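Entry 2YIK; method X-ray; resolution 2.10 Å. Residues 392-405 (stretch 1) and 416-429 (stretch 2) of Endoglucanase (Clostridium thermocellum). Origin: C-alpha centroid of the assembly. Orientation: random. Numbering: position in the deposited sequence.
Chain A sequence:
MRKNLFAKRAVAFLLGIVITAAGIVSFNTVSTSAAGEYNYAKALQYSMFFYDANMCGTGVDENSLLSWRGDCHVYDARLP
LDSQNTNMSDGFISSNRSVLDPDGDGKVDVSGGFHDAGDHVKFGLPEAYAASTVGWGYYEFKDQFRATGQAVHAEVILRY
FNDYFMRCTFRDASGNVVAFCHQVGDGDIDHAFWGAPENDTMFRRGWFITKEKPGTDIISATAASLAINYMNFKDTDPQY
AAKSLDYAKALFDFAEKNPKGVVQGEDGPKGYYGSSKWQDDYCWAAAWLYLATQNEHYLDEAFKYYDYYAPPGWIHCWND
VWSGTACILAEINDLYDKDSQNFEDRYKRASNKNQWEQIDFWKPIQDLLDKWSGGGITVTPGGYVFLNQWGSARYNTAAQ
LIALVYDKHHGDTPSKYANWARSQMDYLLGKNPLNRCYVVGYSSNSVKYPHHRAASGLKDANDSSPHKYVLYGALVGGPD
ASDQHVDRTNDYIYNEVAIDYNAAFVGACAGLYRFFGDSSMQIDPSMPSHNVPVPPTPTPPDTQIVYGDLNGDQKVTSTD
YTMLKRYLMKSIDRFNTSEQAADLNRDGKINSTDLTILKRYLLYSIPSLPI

Stretch 1, residues 392-405: SARYNTAAQLIALV
Stretch 2, residues 416-429: KYANWARSQMDYLL

Two helices, 392-405 and 416-428, pack nearly antiparallel, their N-to-C directions 150° apart (signed crossing angle -150°) and their axes 8.2 Å apart at closest approach. Build both with phi/psi near -63/-40 and i to i+4 backbone hydrogen bonds. The register sets CA of Gln400 4.7 Å from CA of Ala421, CA of Ala403 5.2 Å from CA of Tyr417, and CA of Ala393 7.7 Å from CA of Leu428: the backbones are closest where an alanine on one helix faces a larger residue on the other, and they spread toward Leu428.

Gln400 covers the most surface. Its CB points sideways, but chi1 -73° (m), chi2 -174° (t) and chi3 43° carry its end into a hole formed by Ala421, Gln424, Met425 and Leu428. NE2 of Gln400 donates to OD1 of Asn396 at 2.7 Å, so the buried amide is held by its own helix; no clear hydrogen bond crosses the interface.

Ala403, pointing toward the partner, puts CB 3.9 Å from CB of Tyr417 and 4.2 Å from CB of Ala421; the methyl groups of Ala403 and Ala421 suit the close backbones, while Tyr417 points its CB toward the partner and leads its ring away (chi1 -63°, m). Trp420 (t, chi2 79°) turns its ring edge to Ala399, CH2 to CB 3.7 Å.

Where the gap widens, Leu428 (m, t) fills it as a knob among Ala393, Asn396, Thr397 and Gln400, its CD1 3.8 Å from CG2 of Thr397. The contact buries 587 Å².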

# COMPACT_ATOMS: atom_id res chain seq x y z
N SER A 392 -14.56 0.64 -5.09
CA SER A 392 -14.52 -0.01 -6.38
C SER A 392 -13.32 0.47 -7.19
O SER A 392 -12.70 -0.31 -7.91
CB SER A 392 -15.82 0.26 -7.16
OG SER A 392 -15.95 1.62 -7.52
N ALA A 393 -13.00 1.76 -7.07
CA ALA A 393 -11.87 2.36 -7.80
C ALA A 393 -10.54 1.76 -7.35
O ALA A 393 -9.61 1.60 -8.13
CB ALA A 393 -11.86 3.87 -7.60
N ARG A 394 -10.46 1.46 -6.06
CA ARG A 394 -9.28 0.87 -5.47
C ARG A 394 -9.02 -0.51 -6.08
O ARG A 394 -7.87 -0.87 -6.35
CB ARG A 394 -9.46 0.82 -3.95
CG ARG A 394 -8.54 -0.12 -3.20
CD ARG A 394 -9.25 -1.43 -2.93
NE ARG A 394 -10.55 -1.22 -2.31
CZ ARG A 394 -10.85 -1.53 -1.05
NH1 ARG A 394 -9.93 -2.06 -0.25
NH2 ARG A 394 -12.08 -1.33 -0.60
N TYR A 395 -10.09 -1.27 -6.30
CA TYR A 395 -9.97 -2.60 -6.90
C TYR A 395 -9.67 -2.50 -8.39
O TYR A 395 -8.83 -3.21 -8.92
CB TYR A 395 -11.27 -3.39 -6.72
CG TYR A 395 -11.60 -3.72 -5.29
CD1 TYR A 395 -10.67 -4.35 -4.47
CD2 TYR A 395 -12.87 -3.47 -4.78
CE1 TYR A 395 -11.00 -4.73 -3.18
CE2 TYR A 395 -13.21 -3.85 -3.47
CZ TYR A 395 -12.26 -4.48 -2.69
OH TYR A 395 -12.58 -4.90 -1.41
N ASN A 396 -10.40 -1.60 -9.05
CA ASN A 396 -10.24 -1.40 -10.48
C ASN A 396 -8.81 -1.00 -10.85
O ASN A 396 -8.22 -1.58 -11.76
CB ASN A 396 -11.23 -0.35 -10.99
CG ASN A 396 -11.20 -0.20 -12.50
OD1 ASN A 396 -10.29 0.41 -13.06
ND2 ASN A 396 -12.20 -0.76 -13.16
N THR A 397 -8.26 -0.01 -10.16
CA THR A 397 -6.90 0.44 -10.46
C THR A 397 -5.85 -0.63 -10.13
O THR A 397 -4.79 -0.65 -10.74
CB THR A 397 -6.57 1.78 -9.75
OG1 THR A 397 -6.81 1.68 -8.34
CG2 THR A 397 -7.41 2.90 -10.34
N ALA A 398 -6.17 -1.52 -9.19
CA ALA A 398 -5.26 -2.61 -8.84
C ALA A 398 -5.21 -3.57 -10.03
O ALA A 398 -4.16 -4.10 -10.37
CB ALA A 398 -5.74 -3.34 -7.60
N ALA A 399 -6.37 -3.79 -10.65
CA ALA A 399 -6.43 -4.66 -11.82
C ALA A 399 -5.67 -3.99 -12.95
O ALA A 399 -4.99 -4.65 -13.73
CB ALA A 399 -7.89 -4.90 -12.22
N GLN A 400 -5.82 -2.67 -13.06
CA GLN A 400 -5.12 -1.91 -14.09
C GLN A 400 -3.61 -2.10 -13.92
O GLN A 400 -2.89 -2.34 -14.89
CB GLN A 400 -5.45 -0.42 -13.98
CG GLN A 400 -6.86 -0.02 -14.43
CD GLN A 400 -7.06 1.49 -14.41
OE1 GLN A 400 -6.18 2.24 -14.85
NE2 GLN A 400 -8.21 1.94 -13.92
N LEU A 401 -3.14 -1.98 -12.69
CA LEU A 401 -1.72 -2.15 -12.40
C LEU A 401 -1.25 -3.52 -12.85
O LEU A 401 -0.27 -3.63 -13.58
CB LEU A 401 -1.45 -1.98 -10.90
CG LEU A 401 -0.01 -2.20 -10.45
CD1 LEU A 401 0.91 -1.21 -11.15
CD2 LEU A 401 0.09 -2.05 -8.94
N ILE A 402 -1.96 -4.57 -12.43
CA ILE A 402 -1.60 -5.94 -12.81
C ILE A 402 -1.61 -6.07 -14.33
O ILE A 402 -0.74 -6.72 -14.91
CB ILE A 402 -2.56 -6.99 -12.21
CG1 ILE A 402 -2.50 -6.94 -10.68
CG2 ILE A 402 -2.21 -8.39 -12.74
CD1 ILE A 402 -1.18 -7.31 -10.12
N ALA A 403 -2.59 -5.46 -14.98
CA ALA A 403 -2.69 -5.52 -16.43
C ALA A 403 -1.45 -4.93 -17.11
O ALA A 403 -0.92 -5.50 -18.05
CB ALA A 403 -3.94 -4.79 -16.90
N LEU A 404 -1.01 -3.78 -16.61
CA LEU A 404 0.15 -3.08 -17.16
C LEU A 404 1.46 -3.80 -16.85
O LEU A 404 2.39 -3.77 -17.66
CB LEU A 404 0.16 -1.64 -16.63
CG LEU A 404 -1.11 -0.89 -17.09
CD1 LEU A 404 -1.42 0.27 -16.17
CD2 LEU A 404 -0.91 -0.43 -18.53
N VAL A 405 1.54 -4.44 -15.69
CA VAL A 405 2.74 -5.19 -15.32
C VAL A 405 2.85 -6.44 -16.21
O VAL A 405 3.94 -6.81 -16.65
CB VAL A 405 2.69 -5.60 -13.82
CG1 VAL A 405 3.71 -6.70 -13.54
CG2 VAL A 405 2.96 -4.39 -12.94
N LYS A 416 -4.38 -6.21 -25.24
CA LYS A 416 -5.78 -6.02 -24.87
C LYS A 416 -5.85 -5.70 -23.37
O LYS A 416 -6.78 -5.03 -22.93
CB LYS A 416 -6.60 -7.29 -25.20
CG LYS A 416 -6.12 -8.56 -24.49
CD LYS A 416 -6.98 -9.76 -24.87
CE LYS A 416 -6.43 -11.02 -24.20
NZ LYS A 416 -7.19 -12.24 -24.57
N TYR A 417 -4.89 -6.17 -22.57
CA TYR A 417 -4.94 -5.87 -21.12
C TYR A 417 -4.69 -4.38 -20.86
O TYR A 417 -5.51 -3.72 -20.23
CB TYR A 417 -3.93 -6.72 -20.34
CG TYR A 417 -4.22 -8.21 -20.41
CD1 TYR A 417 -5.54 -8.68 -20.43
CD2 TYR A 417 -3.19 -9.14 -20.49
CE1 TYR A 417 -5.82 -10.03 -20.53
CE2 TYR A 417 -3.46 -10.51 -20.59
CZ TYR A 417 -4.78 -10.95 -20.61
OH TYR A 417 -5.05 -12.30 -20.74
N ALA A 418 -3.57 -3.87 -21.36
CA ALA A 418 -3.25 -2.46 -21.20
C ALA A 418 -4.33 -1.58 -21.84
O ALA A 418 -4.72 -0.55 -21.29
CB ALA A 418 -1.90 -2.15 -21.82
N ASN A 419 -4.82 -1.99 -23.01
CA ASN A 419 -5.86 -1.23 -23.69
C ASN A 419 -7.08 -1.18 -22.80
O ASN A 419 -7.74 -0.14 -22.69
CB ASN A 419 -6.22 -1.87 -25.04
CG ASN A 419 -5.05 -1.88 -26.01
OD1 ASN A 419 -4.17 -1.03 -25.93
ND2 ASN A 419 -5.05 -2.82 -26.95
N TRP A 420 -7.39 -2.30 -22.15
CA TRP A 420 -8.53 -2.35 -21.24
C TRP A 420 -8.28 -1.43 -20.05
O TRP A 420 -9.16 -0.68 -19.63
CB TRP A 420 -8.74 -3.78 -20.73
CG TRP A 420 -9.71 -3.84 -19.59
CD1 TRP A 420 -11.07 -3.81 -19.68
CD2 TRP A 420 -9.39 -3.91 -18.20
NE1 TRP A 420 -11.62 -3.85 -18.42
CE2 TRP A 420 -10.62 -3.91 -17.49
CE3 TRP A 420 -8.19 -3.96 -17.48
CZ2 TRP A 420 -10.67 -3.97 -16.09
CZ3 TRP A 420 -8.25 -4.02 -16.09
CH2 TRP A 420 -9.48 -4.02 -15.41
N ALA A 421 -7.07 -1.51 -19.49
CA ALA A 421 -6.70 -0.69 -18.34
C ALA A 421 -6.92 0.79 -18.68
O ALA A 421 -7.45 1.55 -17.87
CB ALA A 421 -5.24 -0.92 -17.96
N ARG A 422 -6.51 1.17 -19.88
CA ARG A 422 -6.67 2.55 -20.33
C ARG A 422 -8.14 2.97 -20.37
O ARG A 422 -8.48 4.08 -19.96
CB ARG A 422 -6.07 2.73 -21.72
CG ARG A 422 -5.95 4.19 -22.11
CD ARG A 422 -5.45 4.39 -23.52
NE ARG A 422 -5.13 5.79 -23.76
CZ ARG A 422 -4.60 6.26 -24.89
NH1 ARG A 422 -4.32 5.43 -25.89
NH2 ARG A 422 -4.32 7.55 -25.01
N SER A 423 -9.00 2.09 -20.87
CA SER A 423 -10.42 2.40 -20.94
C SER A 423 -10.95 2.64 -19.53
O SER A 423 -11.78 3.51 -19.30
CB SER A 423 -11.20 1.27 -21.63
OG SER A 423 -11.40 0.16 -20.77
N GLN A 424 -10.45 1.87 -18.56
CA GLN A 424 -10.90 2.01 -17.19
C GLN A 424 -10.38 3.30 -16.54
O GLN A 424 -11.12 3.98 -15.83
CB GLN A 424 -10.49 0.79 -16.36
CG GLN A 424 -11.16 -0.52 -16.81
CD GLN A 424 -12.68 -0.41 -16.89
OE1 GLN A 424 -13.26 -0.38 -17.98
NE2 GLN A 424 -13.33 -0.35 -15.74
N MET A 425 -9.12 3.65 -16.79
CA MET A 425 -8.58 4.89 -16.22
C MET A 425 -9.31 6.08 -16.83
O MET A 425 -9.64 7.05 -16.13
CB MET A 425 -7.08 5.04 -16.49
CG MET A 425 -6.46 6.24 -15.78
SD MET A 425 -6.65 6.13 -13.97
CE MET A 425 -5.16 5.09 -13.57
N ASP A 426 -9.57 6.02 -18.13
CA ASP A 426 -10.29 7.11 -18.79
C ASP A 426 -11.70 7.24 -18.19
O ASP A 426 -12.21 8.36 -18.05
CB ASP A 426 -10.36 6.91 -20.31
CG ASP A 426 -9.01 7.10 -20.98
OD1 ASP A 426 -8.03 7.51 -20.30
OD2 ASP A 426 -8.91 6.86 -22.21
N TYR A 427 -12.33 6.12 -17.83
CA TYR A 427 -13.66 6.20 -17.21
C TYR A 427 -13.50 6.95 -15.89
O TYR A 427 -14.26 7.88 -15.59
CB TYR A 427 -14.25 4.81 -16.92
CG TYR A 427 -15.55 4.83 -16.12
CD1 TYR A 427 -15.54 5.12 -14.75
CD2 TYR A 427 -16.79 4.59 -16.72
CE1 TYR A 427 -16.73 5.18 -14.01
CE2 TYR A 427 -17.99 4.65 -15.98
CZ TYR A 427 -17.95 4.95 -14.63
OH TYR A 427 -19.10 5.05 -13.87
N LEU A 428 -12.52 6.55 -15.09
CA LEU A 428 -12.30 7.19 -13.80
C LEU A 428 -11.89 8.66 -13.93
O LEU A 428 -12.11 9.44 -13.01
CB LEU A 428 -11.26 6.41 -12.98
CG LEU A 428 -11.77 5.08 -12.40
CD1 LEU A 428 -10.60 4.30 -11.78
CD2 LEU A 428 -12.84 5.36 -11.35
N LEU A 429 -11.31 9.04 -15.06
CA LEU A 429 -10.91 10.42 -15.26
C LEU A 429 -12.05 11.28 -15.82
O LEU A 429 -11.87 12.48 -16.03
CB LEU A 429 -9.68 10.50 -16.18
CG LEU A 429 -8.36 9.95 -15.60
CD1 LEU A 429 -7.24 10.11 -16.62
CD2 LEU A 429 -8.02 10.69 -14.31